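Local coordinates for protein catechol 2,3-dioxygenase (Rhodococcus sp., PDB 2WL9) that probably catalyses the iron-dependent extradiol ring cleavage of catechols in the breakdown of aromatic hydrocarbons, as a type I extradiol dioxygenase, at residues D236-L250 with Y278-Y292. Sequence-based numbering, arbitrary orientation.
Sequences DVTLQIGKHSNDEAL and YLRDIFGHDNEVEGY
The H285 ring lies with one face against the G242–K243 peptide: G242 CA sits 3.7 Å from the ring centroid, almost on the normal, in a CH-pi contact. Its ND1 donates to Q240 O at 3.0 Å, nearly in line with the carbonyl, and this bond helps to fix the ring's rotation, together with the peptide under its face. The H244 ring has H285 NE2 over one face; the two imidazoles meet obliquely, planes 36° apart, without a bond between their NE2 atoms. D281 OD1, in plane at the H244 edge, accepts a weak bond from ND1, while H244 NE2 is bonded to Y253 OH. K243 runs extended across F283, its CB over one ring face; CG of F283 stands between the backbone N and the carbonyl carbon (chi1 64°), which brings CZ to L250 CD1. The K243 ammonium continues to D221 of a second subunit. One face of the Y278 ring carries S245 CB and O, and S245 OG donates to R280 O at 2.6 Å. At the other end, the edge of Y292 meets D236: OH gives its proton to the anti lone pair of OD2, 3.0 Å away, with T238 CG2 packed obliquely on the ring. Q240 NE2 reaches E288 OE1 from above the carboxylate plane (3.1 Å); R231 holds the other oxygen, OE2. Scattered backbone bonds, from V289 N to V237 O at one end to I282 N to K243 O at the other, join the segments, and G242 and G284 pass with CA atoms 3.9 Å apart, leaving no room for side chains. The mostly irregular 278–292 segment thus adds a short, weakly bonded antiparallel strand at 283–284, beside 242–243, to the sheet of the iron-bearing domain, which has the vicinal oxygen chelate fold; H244 borders the site, bonded to the iron ligand Y253.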
loop_
_atom_site.group_PDB
_atom_site.type_symbol
_atom_site.label_atom_id
_atom_site.label_comp_id
_atom_site.label_asym_id
_atom_site.label_seq_id
_atom_site.Cartn_x
_atom_site.Cartn_y
_atom_site.Cartn_z
ATOM N N ASP C 236 19.174 25.252 33.296
ATOM C CA ASP C 236 19.452 23.978 33.969
ATOM C C ASP C 236 18.819 22.773 33.285
ATOM O O ASP C 236 17.614 22.763 33.017
ATOM C CB ASP C 236 18.996 24.032 35.432
ATOM C CG ASP C 236 19.837 24.978 36.275
ATOM O OD1 ASP C 236 20.917 25.403 35.815
ATOM O OD2 ASP C 236 19.416 25.284 37.409
ATOM N N VAL C 237 19.654 21.775 33.000
ATOM C CA VAL C 237 19.222 20.473 32.499
ATOM C C VAL C 237 19.396 19.484 33.646
ATOM O O VAL C 237 20.523 19.247 34.100
ATOM C CB VAL C 237 20.062 20.026 31.262
ATOM C CG1 VAL C 237 19.866 18.541 30.955
ATOM C CG2 VAL C 237 19.715 20.856 30.040
ATOM N N THR C 238 18.285 18.933 34.131
ATOM C CA THR C 238 18.309 17.964 35.238
ATOM C C THR C 238 18.621 16.543 34.774
ATOM O O THR C 238 19.309 15.795 35.466
ATOM C CB THR C 238 16.983 17.939 36.009
ATOM O OG1 THR C 238 15.995 17.229 35.248
ATOM C CG2 THR C 238 16.505 19.347 36.258
ATOM N N LEU C 239 18.079 16.169 33.620
ATOM C CA LEU C 239 18.396 14.894 32.986
ATOM C C LEU C 239 18.778 15.150 31.534
ATOM O O LEU C 239 18.029 15.785 30.787
ATOM C CB LEU C 239 17.217 13.909 33.086
ATOM C CG LEU C 239 16.728 13.465 34.477
ATOM C CD1 LEU C 239 15.349 12.806 34.397
ATOM C CD2 LEU C 239 17.719 12.540 35.184
ATOM N N GLN C 240 19.959 14.672 31.147
ATOM C CA GLN C 240 20.461 14.835 29.785
ATOM C C GLN C 240 19.614 14.024 28.792
ATOM O O GLN C 240 18.754 13.232 29.202
ATOM C CB GLN C 240 21.932 14.415 29.706
ATOM C CG GLN C 240 22.824 15.069 30.762
ATOM C CD GLN C 240 24.291 14.683 30.631
ATOM O OE1 GLN C 240 24.624 13.608 30.143
ATOM N NE2 GLN C 240 25.174 15.565 31.077
ATOM N N ILE C 241 19.857 14.233 27.499
ATOM C CA ILE C 241 19.184 13.467 26.448
ATOM C C ILE C 241 19.288 11.968 26.722
ATOM O O ILE C 241 20.345 11.469 27.114
ATOM C CB ILE C 241 19.759 13.770 25.037
ATOM C CG1 ILE C 241 19.621 15.257 24.693
ATOM C CG2 ILE C 241 19.054 12.922 23.969
ATOM C CD1 ILE C 241 20.496 15.702 23.520
ATOM N N GLY C 242 18.171 11.268 26.539
ATOM C CA GLY C 242 18.134 9.816 26.646
ATOM C C GLY C 242 16.772 9.227 26.330
ATOM O O GLY C 242 15.923 9.875 25.700
ATOM N N LYS C 243 16.569 7.989 26.771
ATOM C CA LYS C 243 15.337 7.262 26.500
ATOM C C LYS C 243 14.889 6.440 27.695
ATOM O O LYS C 243 15.647 5.612 28.206
ATOM C CB LYS C 243 15.513 6.312 25.316
ATOM C CG LYS C 243 15.427 6.953 23.965
ATOM C CD LYS C 243 15.099 5.896 22.935
ATOM C CE LYS C 243 15.086 6.467 21.537
ATOM N NZ LYS C 243 15.096 5.360 20.550
ATOM N N HIS C 244 13.651 6.669 28.121
ATOM C CA HIS C 244 12.995 5.798 29.085
ATOM C C HIS C 244 12.605 4.501 28.376
ATOM O O HIS C 244 12.327 4.507 27.174
ATOM C CB HIS C 244 11.739 6.465 29.645
ATOM C CG HIS C 244 11.993 7.763 30.344
ATOM N ND1 HIS C 244 12.726 7.851 31.509
ATOM C CD2 HIS C 244 11.586 9.023 30.059
ATOM C CE1 HIS C 244 12.779 9.112 31.899
ATOM N NE2 HIS C 244 12.093 9.843 31.038
ATOM N N SER C 245 12.577 3.393 29.115
ATOM C CA SER C 245 12.189 2.110 28.526
ATOM C C SER C 245 10.694 2.023 28.212
ATOM O O SER C 245 10.279 1.219 27.368
ATOM C CB SER C 245 12.621 0.940 29.413
ATOM O OG SER C 245 14.026 0.914 29.554
ATOM N N ASN C 246 9.885 2.851 28.872
ATOM C CA ASN C 246 8.445 2.789 28.650
ATOM C C ASN C 246 7.954 3.478 27.372
ATOM O O ASN C 246 7.340 2.826 26.525
ATOM C CB ASN C 246 7.626 3.164 29.907
ATOM C CG ASN C 246 7.854 4.600 30.396
ATOM O OD1 ASN C 246 8.778 5.292 29.982
ATOM N ND2 ASN C 246 6.987 5.044 31.305
ATOM N N ASP C 247 8.222 4.771 27.215
ATOM C CA ASP C 247 7.750 5.468 26.020
ATOM C C ASP C 247 8.739 5.374 24.862
ATOM O O ASP C 247 8.368 5.627 23.718
ATOM C CB ASP C 247 7.364 6.929 26.306
ATOM C CG ASP C 247 8.470 7.725 26.986
ATOM O OD1 ASP C 247 9.649 7.304 26.968
ATOM O OD2 ASP C 247 8.147 8.800 27.542
ATOM N N GLU C 248 9.984 5.002 25.172
ATOM C CA GLU C 248 11.074 4.916 24.176
ATOM C C GLU C 248 11.290 6.227 23.397
ATOM O O GLU C 248 11.807 6.233 22.276
ATOM C CB GLU C 248 10.898 3.696 23.252
ATOM C CG GLU C 248 10.892 2.366 24.024
ATOM C CD GLU C 248 11.011 1.120 23.150
ATOM O OE1 GLU C 248 11.365 1.224 21.957
ATOM O OE2 GLU C 248 10.750 0.020 23.681
ATOM N N ALA C 249 10.895 7.333 24.018
ATOM C CA ALA C 249 11.035 8.665 23.435
ATOM C C ALA C 249 12.419 9.249 23.702
ATOM O O ALA C 249 12.981 9.047 24.771
ATOM C CB ALA C 249 9.971 9.586 23.994
ATOM N N LEU C 250 12.962 9.973 22.728
ATOM C CA LEU C 250 14.233 10.678 22.919
ATOM C C LEU C 250 13.977 12.049 23.530
ATOM O O LEU C 250 13.425 12.929 22.867
ATOM C CB LEU C 250 14.985 10.818 21.594
ATOM C CG LEU C 250 16.461 11.208 21.694
ATOM C CD1 LEU C 250 17.263 10.095 22.365
ATOM C CD2 LEU C 250 17.027 11.509 20.316
ATOM N N TYR C 278 9.459 -2.111 33.932
ATOM C CA TYR C 278 10.887 -2.004 33.648
ATOM C C TYR C 278 11.657 -1.735 34.930
ATOM O O TYR C 278 11.072 -1.322 35.932
ATOM C CB TYR C 278 11.131 -0.887 32.623
ATOM C CG TYR C 278 10.112 -0.900 31.502
ATOM C CD1 TYR C 278 8.985 -0.085 31.548
ATOM C CD2 TYR C 278 10.261 -1.755 30.407
ATOM C CE1 TYR C 278 8.030 -0.116 30.536
ATOM C CE2 TYR C 278 9.312 -1.781 29.378
ATOM C CZ TYR C 278 8.200 -0.956 29.454
ATOM O OH TYR C 278 7.255 -0.978 28.453
ATOM N N LEU C 279 12.962 -1.979 34.905
ATOM C CA LEU C 279 13.783 -1.708 36.086
ATOM C C LEU C 279 14.732 -0.539 35.860
ATOM O O LEU C 279 15.308 0.001 36.815
ATOM C CB LEU C 279 14.540 -2.958 36.535
ATOM C CG LEU C 279 13.751 -4.218 36.894
ATOM C CD1 LEU C 279 14.725 -5.274 37.376
ATOM C CD2 LEU C 279 12.676 -3.960 37.952
ATOM N N ARG C 280 14.868 -0.134 34.598
ATOM C CA ARG C 280 15.758 0.965 34.218
ATOM C C ARG C 280 15.421 1.547 32.844
ATOM O O ARG C 280 14.565 1.019 32.135
ATOM C CB ARG C 280 17.228 0.522 34.261
ATOM C CG ARG C 280 17.606 -0.548 33.244
ATOM C CD ARG C 280 19.108 -0.589 33.047
ATOM N NE ARG C 280 19.524 0.294 31.958
ATOM C CZ ARG C 280 20.785 0.489 31.579
ATOM N NH1 ARG C 280 21.780 -0.118 32.218
ATOM N NH2 ARG C 280 21.050 1.298 30.561
ATOM N N ASP C 281 16.109 2.637 32.496
ATOM C CA ASP C 281 15.996 3.323 31.207
ATOM C C ASP C 281 16.934 2.689 30.174
ATOM O O ASP C 281 17.806 1.888 30.525
ATOM C CB ASP C 281 16.392 4.793 31.372
ATOM C CG ASP C 281 15.285 5.656 31.964
ATOM O OD1 ASP C 281 14.209 5.139 32.339
ATOM O OD2 ASP C 281 15.508 6.884 32.032
ATOM N N ILE C 282 16.763 3.064 28.906
ATOM C CA ILE C 282 17.554 2.483 27.807
ATOM C C ILE C 282 18.960 3.082 27.741
ATOM O O ILE C 282 19.946 2.361 27.901
ATOM C CB ILE C 282 16.830 2.588 26.425
ATOM C CG1 ILE C 282 15.389 2.090 26.532
ATOM C CG2 ILE C 282 17.585 1.774 25.348
ATOM C CD1 ILE C 282 14.533 2.299 25.264
ATOM N N PHE C 283 19.048 4.392 27.507
ATOM C CA PHE C 283 20.335 5.099 27.482
ATOM C C PHE C 283 20.183 6.565 27.903
ATOM O O PHE C 283 19.066 7.068 28.023
ATOM C CB PHE C 283 21.020 4.982 26.106
ATOM C CG PHE C 283 20.261 5.633 24.975
ATOM C CD1 PHE C 283 19.414 4.879 24.165
ATOM C CD2 PHE C 283 20.400 6.993 24.711
ATOM C CE1 PHE C 283 18.710 5.476 23.114
ATOM C CE2 PHE C 283 19.692 7.596 23.665
ATOM C CZ PHE C 283 18.853 6.839 22.871
ATOM N N GLY C 284 21.313 7.238 28.127
ATOM C CA GLY C 284 21.319 8.649 28.502
ATOM C C GLY C 284 20.493 8.931 29.742
ATOM O O GLY C 284 20.411 8.090 30.634
ATOM N N HIS C 285 19.858 10.101 29.785
ATOM C CA HIS C 285 19.099 10.544 30.965
ATOM C C HIS C 285 19.977 10.554 32.218
ATOM O O HIS C 285 19.516 10.272 33.332
ATOM C CB HIS C 285 17.847 9.685 31.186
ATOM C CG HIS C 285 16.713 10.017 30.269
ATOM N ND1 HIS C 285 16.579 11.248 29.665
ATOM C CD2 HIS C 285 15.638 9.291 29.884
ATOM C CE1 HIS C 285 15.482 11.257 28.930
ATOM N NE2 HIS C 285 14.888 10.084 29.051
ATOM N N ASP C 286 21.251 10.867 32.012
ATOM C CA ASP C 286 22.209 10.988 33.101
ATOM C C ASP C 286 21.844 12.204 33.930
ATOM O O ASP C 286 21.453 13.239 33.380
ATOM C CB ASP C 286 23.617 11.143 32.538
ATOM C CG ASP C 286 23.952 10.068 31.525
ATOM O OD1 ASP C 286 24.234 8.928 31.952
ATOM O OD2 ASP C 286 23.911 10.361 30.305
ATOM N N ASN C 287 21.957 12.064 35.249
ATOM C CA ASN C 287 21.669 13.152 36.173
ATOM C C ASN C 287 22.676 14.280 36.034
ATOM O O ASN C 287 23.881 14.043 35.997
ATOM C CB ASN C 287 21.633 12.645 37.617
ATOM C CG ASN C 287 20.553 11.603 37.838
ATOM O OD1 ASN C 287 20.739 10.422 37.535
ATOM N ND2 ASN C 287 19.415 12.036 38.361
ATOM N N GLU C 288 22.171 15.503 35.931
ATOM C CA GLU C 288 23.017 16.682 35.851
ATOM C C GLU C 288 22.648 17.628 37.002
ATOM O O GLU C 288 22.929 17.316 38.163
ATOM C CB GLU C 288 22.871 17.337 34.473
ATOM C CG GLU C 288 23.977 18.311 34.071
ATOM C CD GLU C 288 23.854 18.758 32.618
ATOM O OE1 GLU C 288 23.379 17.958 31.782
ATOM O OE2 GLU C 288 24.229 19.910 32.307
ATOM N N VAL C 289 22.002 18.753 36.695
ATOM C CA VAL C 289 21.621 19.736 37.717
ATOM C C VAL C 289 20.564 19.144 38.650
ATOM O O VAL C 289 19.468 18.784 38.219
ATOM C CB VAL C 289 21.125 21.073 37.101
ATOM C CG1 VAL C 289 20.867 22.101 38.195
ATOM C CG2 VAL C 289 22.139 21.619 36.095
ATOM N N GLU C 290 20.910 19.032 39.930
ATOM C CA GLU C 290 20.049 18.349 40.894
ATOM C C GLU C 290 19.045 19.277 41.581
ATOM O O GLU C 290 19.185 20.501 41.537
ATOM C CB GLU C 290 20.894 17.580 41.920
ATOM C CG GLU C 290 21.649 16.404 41.305
ATOM C CD GLU C 290 22.249 15.467 42.338
ATOM O OE1 GLU C 290 21.494 14.936 43.184
ATOM O OE2 GLU C 290 23.477 15.245 42.283
ATOM N N GLY C 291 18.021 18.679 42.187
ATOM C CA GLY C 291 17.061 19.419 43.013
ATOM C C GLY C 291 15.718 19.736 42.380
ATOM O O GLY C 291 14.990 20.605 42.871
ATOM N N TYR C 292 15.386 19.038 41.297
ATOM C CA TYR C 292 14.102 19.232 40.622
ATOM C C TYR C 292 13.168 18.025 40.778
ATOM O O TYR C 292 12.172 17.902 40.057
ATOM C CB TYR C 292 14.311 19.574 39.141
ATOM C CG TYR C 292 14.909 20.946 38.887
ATOM C CD1 TYR C 292 16.291 21.148 38.935
ATOM C CD2 TYR C 292 14.095 22.035 38.592
ATOM C CE1 TYR C 292 16.845 22.405 38.696
ATOM C CE2 TYR C 292 14.637 23.295 38.353
ATOM C CZ TYR C 292 16.009 23.474 38.408
ATOM O OH TYR C 292 16.542 24.720 38.174
#